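PDB 4FMR: uncharacterized protein from Bacteroides vulgatus, which probably binds DNA through an HU/IHF-like domain that is joined to a domain with an immunoglobulin-like fold. Local coordinates for the interface of chains A and B. Coordinates in Å, arbitrary orientation; residue numbers count along the deposited sequence, not the author numbering. Chains: chain A/B, uncharacterized hypothetical protein.

Contact 1: the interface of chains A and B. Residues chain A 146-147, 210, 236-238; chain B 74, 81.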
loop_
_atom_site.group_PDB
_atom_site.type_symbol
_atom_site.label_atom_id
_atom_site.label_comp_id
_atom_site.label_asym_id
_atom_site.label_seq_id
_atom_site.Cartn_x
_atom_site.Cartn_y
_atom_site.Cartn_z
ATOM N N PHE A 146 -1.442 -2.629 10.235
ATOM C CA PHE A 146 -1.050 -1.901 11.454
ATOM C C PHE A 146 -0.490 -0.509 11.118
ATOM O O PHE A 146 0.351 0.036 11.822
ATOM C CB PHE A 146 -0.098 -2.687 12.370
ATOM C CG PHE A 146 -0.897 -3.533 13.330
ATOM C CD1 PHE A 146 -1.400 -4.767 12.940
ATOM C CD2 PHE A 146 -1.202 -3.067 14.605
ATOM C CE1 PHE A 146 -2.148 -5.550 13.830
ATOM C CE2 PHE A 146 -1.958 -3.843 15.492
ATOM C CZ PHE A 146 -2.438 -5.069 15.093
ATOM N N SER A 147 -1.006 0.066 10.045
ATOM C CA SER A 147 -0.840 1.457 9.701
ATOM C C SER A 147 -2.114 2.120 10.235
ATOM O O SER A 147 -3.173 1.484 10.226
ATOM C CB SER A 147 -0.618 1.651 8.208
ATOM O OG SER A 147 -1.769 1.267 7.487
ATOM N N GLU A 210 6.526 5.127 13.469
ATOM C CA GLU A 210 6.300 3.833 14.070
ATOM C C GLU A 210 6.345 3.966 15.595
ATOM O O GLU A 210 7.118 4.758 16.145
ATOM C CB GLU A 210 7.328 2.803 13.556
ATOM C CG GLU A 210 6.906 1.351 13.763
ATOM C CD GLU A 210 6.101 0.732 12.640
ATOM O OE1 GLU A 210 6.068 1.317 11.537
ATOM O OE2 GLU A 210 5.495 -0.340 12.860
ATOM N N THR A 236 3.708 -3.655 16.852
ATOM C CA THR A 236 4.217 -2.456 16.235
ATOM C C THR A 236 3.049 -1.765 15.502
ATOM O O THR A 236 2.108 -2.439 15.074
ATOM C CB THR A 236 5.406 -2.768 15.304
ATOM O OG1 THR A 236 6.052 -1.533 15.015
ATOM C CG2 THR A 236 4.980 -3.455 13.979
ATOM N N ILE A 237 3.121 -0.442 15.341
ATOM C CA ILE A 237 2.070 0.277 14.623
ATOM C C ILE A 237 2.668 1.521 13.947
ATOM O O ILE A 237 3.540 2.162 14.522
ATOM C CB ILE A 237 0.867 0.642 15.593
ATOM C CG1 ILE A 237 -0.359 1.210 14.826
ATOM C CG2 ILE A 237 1.300 1.513 16.810
ATOM C CD1 ILE A 237 -1.722 1.443 15.692
ATOM N N TYR A 238 2.209 1.840 12.720
ATOM C CA TYR A 238 2.568 3.078 12.036
ATOM C C TYR A 238 1.421 4.057 12.168
ATOM O O TYR A 238 0.290 3.718 11.836
ATOM C CB TYR A 238 2.922 2.893 10.559
ATOM C CG TYR A 238 3.269 4.211 9.896
ATOM C CD1 TYR A 238 4.504 4.817 10.109
ATOM C CD2 TYR A 238 2.341 4.883 9.104
ATOM C CE1 TYR A 238 4.824 6.046 9.520
ATOM C CE2 TYR A 238 2.646 6.115 8.516
ATOM C CZ TYR A 238 3.885 6.703 8.745
ATOM O OH TYR A 238 4.201 7.923 8.190
ATOM N N SER B 74 10.073 -3.248 10.407
ATOM C CA SER B 74 9.195 -2.290 9.760
ATOM C C SER B 74 10.105 -1.147 9.303
ATOM O O SER B 74 11.070 -0.798 10.003
ATOM C CB SER B 74 8.056 -1.838 10.671
ATOM O OG SER B 74 8.570 -1.380 11.901
ATOM N N ARG B 81 5.849 3.707 4.751
ATOM C CA ARG B 81 6.105 2.745 5.797
ATOM C C ARG B 81 5.820 1.359 5.194
ATOM O O ARG B 81 4.791 1.153 4.535
ATOM C CB ARG B 81 5.316 3.012 7.076
ATOM C CG ARG B 81 5.604 2.002 8.210
ATOM C CD ARG B 81 4.648 0.839 8.110
ATOM N NE ARG B 81 4.613 0.072 9.355
ATOM C CZ ARG B 81 3.713 -0.859 9.617
ATOM N NH1 ARG B 81 2.777 -1.156 8.724
ATOM N NH2 ARG B 81 3.702 -1.462 10.797
#

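Contact 2: the interface of chains A and B. Residues chain A 10, 25, 123; chain B 89-90, 93-95, 100.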
loop_
_atom_site.group_PDB
_atom_site.type_symbol
_atom_site.label_atom_id
_atom_site.label_comp_id
_atom_site.label_asym_id
_atom_site.label_seq_id
_atom_site.Cartn_x
_atom_site.Cartn_y
_atom_site.Cartn_z
ATOM N N LEU A 10 1.995 -18.400 15.141
ATOM C CA LEU A 10 0.728 -18.977 14.720
ATOM C C LEU A 10 -0.339 -18.344 15.599
ATOM O O LEU A 10 -0.201 -18.403 16.826
ATOM C CB LEU A 10 0.738 -20.519 14.827
ATOM C CG LEU A 10 1.735 -21.262 13.953
ATOM C CD1 LEU A 10 1.914 -22.661 14.438
ATOM C CD2 LEU A 10 1.315 -21.256 12.508
ATOM N N PHE A 25 -0.242 -16.928 9.889
ATOM C CA PHE A 25 1.067 -16.488 10.315
ATOM C C PHE A 25 1.052 -15.008 10.632
ATOM O O PHE A 25 0.450 -14.204 9.911
ATOM C CB PHE A 25 2.126 -16.801 9.258
ATOM C CG PHE A 25 2.162 -18.262 8.923
ATOM C CD1 PHE A 25 2.795 -19.171 9.767
ATOM C CD2 PHE A 25 1.544 -18.743 7.773
ATOM C CE1 PHE A 25 2.800 -20.535 9.466
ATOM C CE2 PHE A 25 1.561 -20.108 7.470
ATOM C CZ PHE A 25 2.199 -20.989 8.310
ATOM N N VAL A 123 8.876 -20.502 11.501
ATOM C CA VAL A 123 7.630 -20.610 12.258
ATOM C C VAL A 123 7.997 -20.868 13.736
ATOM O O VAL A 123 8.634 -21.867 14.063
ATOM C CB VAL A 123 6.699 -21.700 11.621
ATOM C CG1 VAL A 123 5.467 -21.977 12.484
ATOM C CG2 VAL A 123 6.272 -21.276 10.199
ATOM N N VAL B 89 -3.623 -19.596 4.847
ATOM C CA VAL B 89 -3.846 -20.363 6.074
ATOM C C VAL B 89 -2.594 -21.191 6.428
ATOM O O VAL B 89 -1.907 -21.698 5.527
ATOM C CB VAL B 89 -5.087 -21.300 5.833
ATOM C CG1 VAL B 89 -5.319 -22.276 6.982
ATOM C CG2 VAL B 89 -6.349 -20.491 5.560
ATOM N N ALA B 90 -2.346 -21.371 7.743
ATOM C CA ALA B 90 -1.327 -22.276 8.242
ATOM C C ALA B 90 -1.871 -23.733 8.209
ATOM O O ALA B 90 -2.771 -24.099 8.992
ATOM C CB ALA B 90 -0.911 -21.879 9.646
ATOM N N ASN B 93 0.216 -26.354 10.947
ATOM C CA ASN B 93 1.049 -25.455 11.765
ATOM C C ASN B 93 2.476 -25.258 11.166
ATOM O O ASN B 93 3.474 -25.169 11.900
ATOM C CB ASN B 93 1.141 -26.031 13.202
ATOM C CG ASN B 93 -0.154 -25.997 13.995
ATOM O OD1 ASN B 93 -1.238 -25.652 13.497
ATOM N ND2 ASN B 93 -0.056 -26.311 15.280
ATOM N N ALA B 94 2.555 -25.234 9.817
ATOM C CA ALA B 94 3.814 -25.121 9.090
ATOM C C ALA B 94 3.632 -24.370 7.802
ATOM O O ALA B 94 2.594 -24.471 7.141
ATOM C CB ALA B 94 4.396 -26.507 8.803
ATOM N N TRP B 95 4.665 -23.619 7.437
ATOM C CA TRP B 95 4.684 -22.864 6.211
ATOM C C TRP B 95 4.686 -23.843 5.013
ATOM O O TRP B 95 5.473 -24.793 4.977
ATOM C CB TRP B 95 5.908 -21.930 6.202
ATOM C CG TRP B 95 5.982 -21.054 4.988
ATOM C CD1 TRP B 95 6.577 -21.347 3.798
ATOM C CD2 TRP B 95 5.413 -19.745 4.845
ATOM N NE1 TRP B 95 6.410 -20.299 2.916
ATOM C CE2 TRP B 95 5.716 -19.295 3.542
ATOM C CE3 TRP B 95 4.633 -18.924 5.681
ATOM C CZ2 TRP B 95 5.300 -18.047 3.069
ATOM C CZ3 TRP B 95 4.218 -17.689 5.211
ATOM C CH2 TRP B 95 4.581 -17.246 3.935
ATOM N N ASN B 100 1.209 -20.582 0.863
ATOM C CA ASN B 100 1.578 -19.360 1.575
ATOM C C ASN B 100 2.565 -18.545 0.797
ATOM O O ASN B 100 3.410 -19.092 0.082
ATOM C CB ASN B 100 2.160 -19.686 2.954
ATOM C CG ASN B 100 1.263 -20.496 3.846
ATOM O OD1 ASN B 100 1.611 -21.618 4.235
ATOM N ND2 ASN B 100 0.105 -19.934 4.210
#

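Contact 3: the interface of chains A and B. Residues chain A 31, 33, 41; chain B 64, 68, 73.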
loop_
_atom_site.group_PDB
_atom_site.type_symbol
_atom_site.label_atom_id
_atom_site.label_comp_id
_atom_site.label_asym_id
_atom_site.label_seq_id
_atom_site.Cartn_x
_atom_site.Cartn_y
_atom_site.Cartn_z
ATOM N N ARG A 31 11.888 -4.888 15.343
ATOM C CA ARG A 31 12.485 -3.571 15.184
ATOM C C ARG A 31 11.814 -2.705 14.146
ATOM O O ARG A 31 11.272 -3.198 13.161
ATOM C CB ARG A 31 13.910 -3.832 14.653
ATOM C CG ARG A 31 15.043 -3.144 15.310
ATOM C CD ARG A 31 16.287 -3.977 15.040
ATOM N NE ARG A 31 16.186 -5.327 15.622
ATOM C CZ ARG A 31 16.065 -6.457 14.923
ATOM N NH1 ARG A 31 16.078 -6.432 13.593
ATOM N NH2 ARG A 31 15.968 -7.622 15.549
ATOM N N ILE A 33 12.944 0.736 11.648
ATOM C CA ILE A 33 14.096 1.527 11.234
ATOM C C ILE A 33 13.582 2.721 10.429
ATOM O O ILE A 33 12.588 2.626 9.705
ATOM C CB ILE A 33 15.212 0.727 10.498
ATOM C CG1 ILE A 33 14.789 0.250 9.090
ATOM C CG2 ILE A 33 15.737 -0.429 11.394
ATOM C CD1 ILE A 33 15.951 -0.011 8.208
ATOM N N ARG A 41 23.209 2.347 7.893
ATOM C CA ARG A 41 23.409 1.066 7.198
ATOM C C ARG A 41 23.934 1.264 5.785
ATOM O O ARG A 41 24.737 0.459 5.335
ATOM C CB ARG A 41 22.131 0.241 7.171
ATOM C CG ARG A 41 21.791 -0.299 8.539
ATOM C CD ARG A 41 20.581 -1.186 8.480
ATOM N NE ARG A 41 20.053 -1.461 9.813
ATOM C CZ ARG A 41 19.007 -2.238 10.047
ATOM N NH1 ARG A 41 18.383 -2.843 9.042
ATOM N NH2 ARG A 41 18.585 -2.436 11.289
ATOM N N VAL B 64 19.348 -1.759 1.344
ATOM C CA VAL B 64 19.199 -1.666 2.807
ATOM C C VAL B 64 17.739 -1.880 3.206
ATOM O O VAL B 64 17.471 -2.630 4.145
ATOM C CB VAL B 64 19.734 -0.296 3.315
ATOM C CG1 VAL B 64 19.283 0.010 4.753
ATOM C CG2 VAL B 64 21.248 -0.224 3.171
ATOM N N ALA B 68 16.171 -5.103 5.290
ATOM C CA ALA B 68 15.476 -4.783 6.541
ATOM C C ALA B 68 14.085 -5.399 6.565
ATOM O O ALA B 68 13.721 -6.026 7.540
ATOM C CB ALA B 68 15.386 -3.273 6.715
ATOM N N GLU B 73 11.840 -6.309 9.855
ATOM C CA GLU B 73 11.774 -4.987 10.431
ATOM C C GLU B 73 10.715 -4.155 9.693
ATOM O O GLU B 73 10.454 -4.368 8.504
ATOM C CB GLU B 73 13.145 -4.306 10.365
ATOM C CG GLU B 73 14.278 -5.046 11.072
ATOM C CD GLU B 73 15.671 -4.476 10.829
ATOM O OE1 GLU B 73 15.856 -3.803 9.793
ATOM O OE2 GLU B 73 16.578 -4.702 11.661
HETATM O O HOH W 1 18.853 -3.223 6.206
#

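Contact 4: the interface of chains A and B. Residues chain A 64, 67; chain B 3, 45.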
loop_
_atom_site.group_PDB
_atom_site.type_symbol
_atom_site.label_atom_id
_atom_site.label_comp_id
_atom_site.label_asym_id
_atom_site.label_seq_id
_atom_site.Cartn_x
_atom_site.Cartn_y
_atom_site.Cartn_z
ATOM N N VAL A 64 10.959 15.088 -5.342
ATOM C CA VAL A 64 10.678 14.760 -6.748
ATOM C C VAL A 64 9.476 13.787 -6.843
ATOM O O VAL A 64 8.556 14.048 -7.620
ATOM C CB VAL A 64 11.942 14.201 -7.472
ATOM C CG1 VAL A 64 11.600 13.556 -8.814
ATOM C CG2 VAL A 64 12.985 15.297 -7.656
ATOM N N GLU A 67 6.116 15.417 -5.562
ATOM C CA GLU A 67 5.633 16.331 -6.593
ATOM C C GLU A 67 5.028 15.605 -7.777
ATOM O O GLU A 67 4.014 16.068 -8.294
ATOM C CB GLU A 67 6.737 17.249 -7.083
ATOM C CG GLU A 67 7.077 18.310 -6.060
ATOM C CD GLU A 67 8.257 19.162 -6.469
ATOM O OE1 GLU A 67 8.647 19.093 -7.657
ATOM O OE2 GLU A 67 8.781 19.910 -5.613
ATOM N N LYS B 3 0.056 24.369 -4.101
ATOM C CA LYS B 3 1.094 24.324 -5.130
ATOM C C LYS B 3 0.943 23.107 -6.075
ATOM O O LYS B 3 1.585 23.082 -7.127
ATOM C CB LYS B 3 2.505 24.358 -4.523
ATOM C CG LYS B 3 2.973 23.184 -3.707
ATOM C CD LYS B 3 4.484 23.327 -3.542
ATOM C CE LYS B 3 5.111 22.209 -2.753
ATOM N NZ LYS B 3 6.465 21.860 -3.266
ATOM N N LYS B 45 16.601 19.910 -10.261
ATOM C CA LYS B 45 16.291 20.691 -9.057
ATOM C C LYS B 45 17.534 21.117 -8.296
ATOM O O LYS B 45 17.517 22.169 -7.667
ATOM C CB LYS B 45 15.386 19.898 -8.089
ATOM C CG LYS B 45 13.951 19.816 -8.548
ATOM C CD LYS B 45 13.065 19.079 -7.562
ATOM C CE LYS B 45 11.802 19.856 -7.283
ATOM N NZ LYS B 45 11.038 20.198 -8.520
#

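Contact 1: the interface of chains A and B
B:Arg81, on strand 80-87 of the HU/IHF-like domain of chain B, reaches A:Glu210 and A:Tyr238 on strands 209-217 and 231-240 of the immunoglobulin-like part of chain A, so the contact joins unlike domains of two copies. The guanidinium meets the carboxylate side-on through NE and one terminal nitrogen, each taking its own oxygen. B:Arg81 NE donates to A:Glu210 OE1 over 2.9 Å, and B:Arg81 NH2 donates to A:Glu210 OE2 over 3.0 Å with a nearly straight 167° at the hydrogen. Both oxygens use their syn lone pairs and the two planes differ by 17°, the near-coplanar geometry of a paired salt bridge. The bond from NE is the more tilted, with OE1 slightly off the guanidinium plane. B:Arg81 CB sits above one face of the phenol ring, offset toward its rim, 3.7 Å from the centroid of A:Tyr238, while B:Arg81 CG lies 3.6 Å from A:Tyr238 CD1; the bend at chi2 (-90°) then turns CD and the guanidinium toward A:Glu210. B:Ser74 packs beside the carboxylate, its OG 3.3 Å from A:Glu210 CD. Within chain A the carboxylate has a second-shell support that should fix its rotation. The hydroxyl A:Thr236 OG1 donates over 2.5 Å to A:Glu210 OE2 on the anti lone pair, leaving the syn side of that oxygen to B:Arg81 NH2.

Contact 2: the interface of chains A and B
A:Phe25 inserts its ring into the loop of chain B that carries B:Ala90, B:Ala94, B:Trp95 and B:Asn100. On one face sits the methyl group B:Ala90 CB, 4.0 Å from the ring centroid. The opposite face takes the indole, whose CE3 lies 3.7 Å from A:Phe25 CD2 and is displaced toward the rim, so the indole touches with one margin instead of stacking squarely. At the ring edge, in plane, lie the carbonyl B:Ala94 O and the amide B:Asn100 ND2; the amide of B:Asn100 stands at 89° to the phenyl. Two aliphatic side chains extend the packing. A:Leu10 divides its methyls, CD1 reaching B:Asn93 CB at 3.7 Å and CD2 reaching B:Ala90 CB, also at 3.7 Å, whereas A:Val123 CG2 approaches B:Trp95 CB at 4.1 Å. Further out, chain B braces its own loop. B:Asn100 ND2 donates to B:Val89 O over 3.0 Å, arriving above the carbonyl plane, and B:Asn100 CB lies over one face of the indole. The indole of B:Trp95 points away from its own backbone nitrogen (chi1 -177°), which carries its margin over A:Phe25. The patch thus gives the probable dimer a mainly apolar anchor, with an aromatic ring from strand 23-27 held in the partner's loop.

Contact 3: the interface of chains A and B
B:Glu73 sets CG opposite its own carbonyl carbon (chi1 -58°) and then runs extended, which brings its carboxylate between A:Arg31 and A:Arg41. A:Arg41 is likewise extended from CG to NE and comes from the opposite direction, whereas A:Arg31 turns back at chi3 (-62°) to present one terminal nitrogen. A:Arg41 grips the acid end-on: its NH1 donates to B:Glu73 OE1 over 2.8 Å and its NH2 to B:Glu73 OE2 over 3.0 Å. OE1 accepts on its syn lone pair; OE2 is met on its syn side but somewhat off the carboxylate plane. A:Arg31 NH1 takes the anti lone pair of B:Glu73 OE2 over 2.6 Å, with its guanidinium turned 71° from the carboxylate. Two cationic groups therefore share one anion, which should stabilise its negative charge. Beside the salt bridges, A:Ile33 CD1 packs on B:Ala68 CB at 3.6 Å and A:Arg41 CB on B:Val64 CG1 at 3.7 Å. The oxygen of water 1 lies 2.9 Å from A:Arg41 NH1 and links it to the backbone carbonyl of B:Val64. A:Arg41 belongs to helix 35-45, B:Val64 and B:Ala68 lie toward the C-terminal end of helix 51-70, and B:Glu73 follows that helix immediately before strand 74-76.

Contact 4: the interface of chains A and B
The carboxylate of A:Glu67 is the flat group here, and B:Lys45 meets it at OE1 on the syn lone pair, the side facing the other oxygen. B:Lys45 NZ donates to A:Glu67 OE1 over 2.8 Å, close to the carboxylate plane. The preceding methylene stands off that plane, with B:Lys45 CE 3.3 Å from A:Glu67 OE1 and 3.5 Å from A:Glu67 OE2, so it lies beyond the oxygen edge, tilted to one side, while NZ is directed at OE1. On the other side of the plane lies B:Lys3, whose NZ is 3.8 Å from A:Glu67 OE2; this residue is poorly ordered, and its long salt bridge is at most a loose electrostatic link. The ammonium of B:Lys45 would probably favour a negatively charged glutamate. A:Glu67 extends beyond CG to meet B:Lys45 from the opposite direction. The lysine bends twice, at chi3 (132°) and chi4 (55°), which turns its ammonium toward the acid while its chain runs past a valine methyl: B:Lys45 CD lies 3.8 Å from A:Val64 CG2. In the fold, A:Val64 and A:Glu67 occupy neighbouring turns near the C-terminal end of helix 51-69, facing the last residue of helix 35-45 of chain B, while B:Lys3 comes from the N-terminal segment just before strand 4-12.

Contacts 1 and 3 are neighbours, their C-alpha centres about 13 Å apart, linked by the consecutive residues B:Glu73 and B:Ser74. Contact 2 lies about 22 Å from contact 1 and about 44 Å from contact 4, so the interface is long. Contacts 3 and 4, about 27 Å apart, pair helix 35-45 of one chain with the long helix beginning at 51 of the other, with the chains exchanged; by the two-fold symmetry, Val64 meets both Arg41 and Lys45. Contact 1 adds the immunoglobulin-like part, whereas contacts 2, 3 and 4 join DNA-binding domains, consistent with an intertwined dimer, probable for an HU/IHF relative.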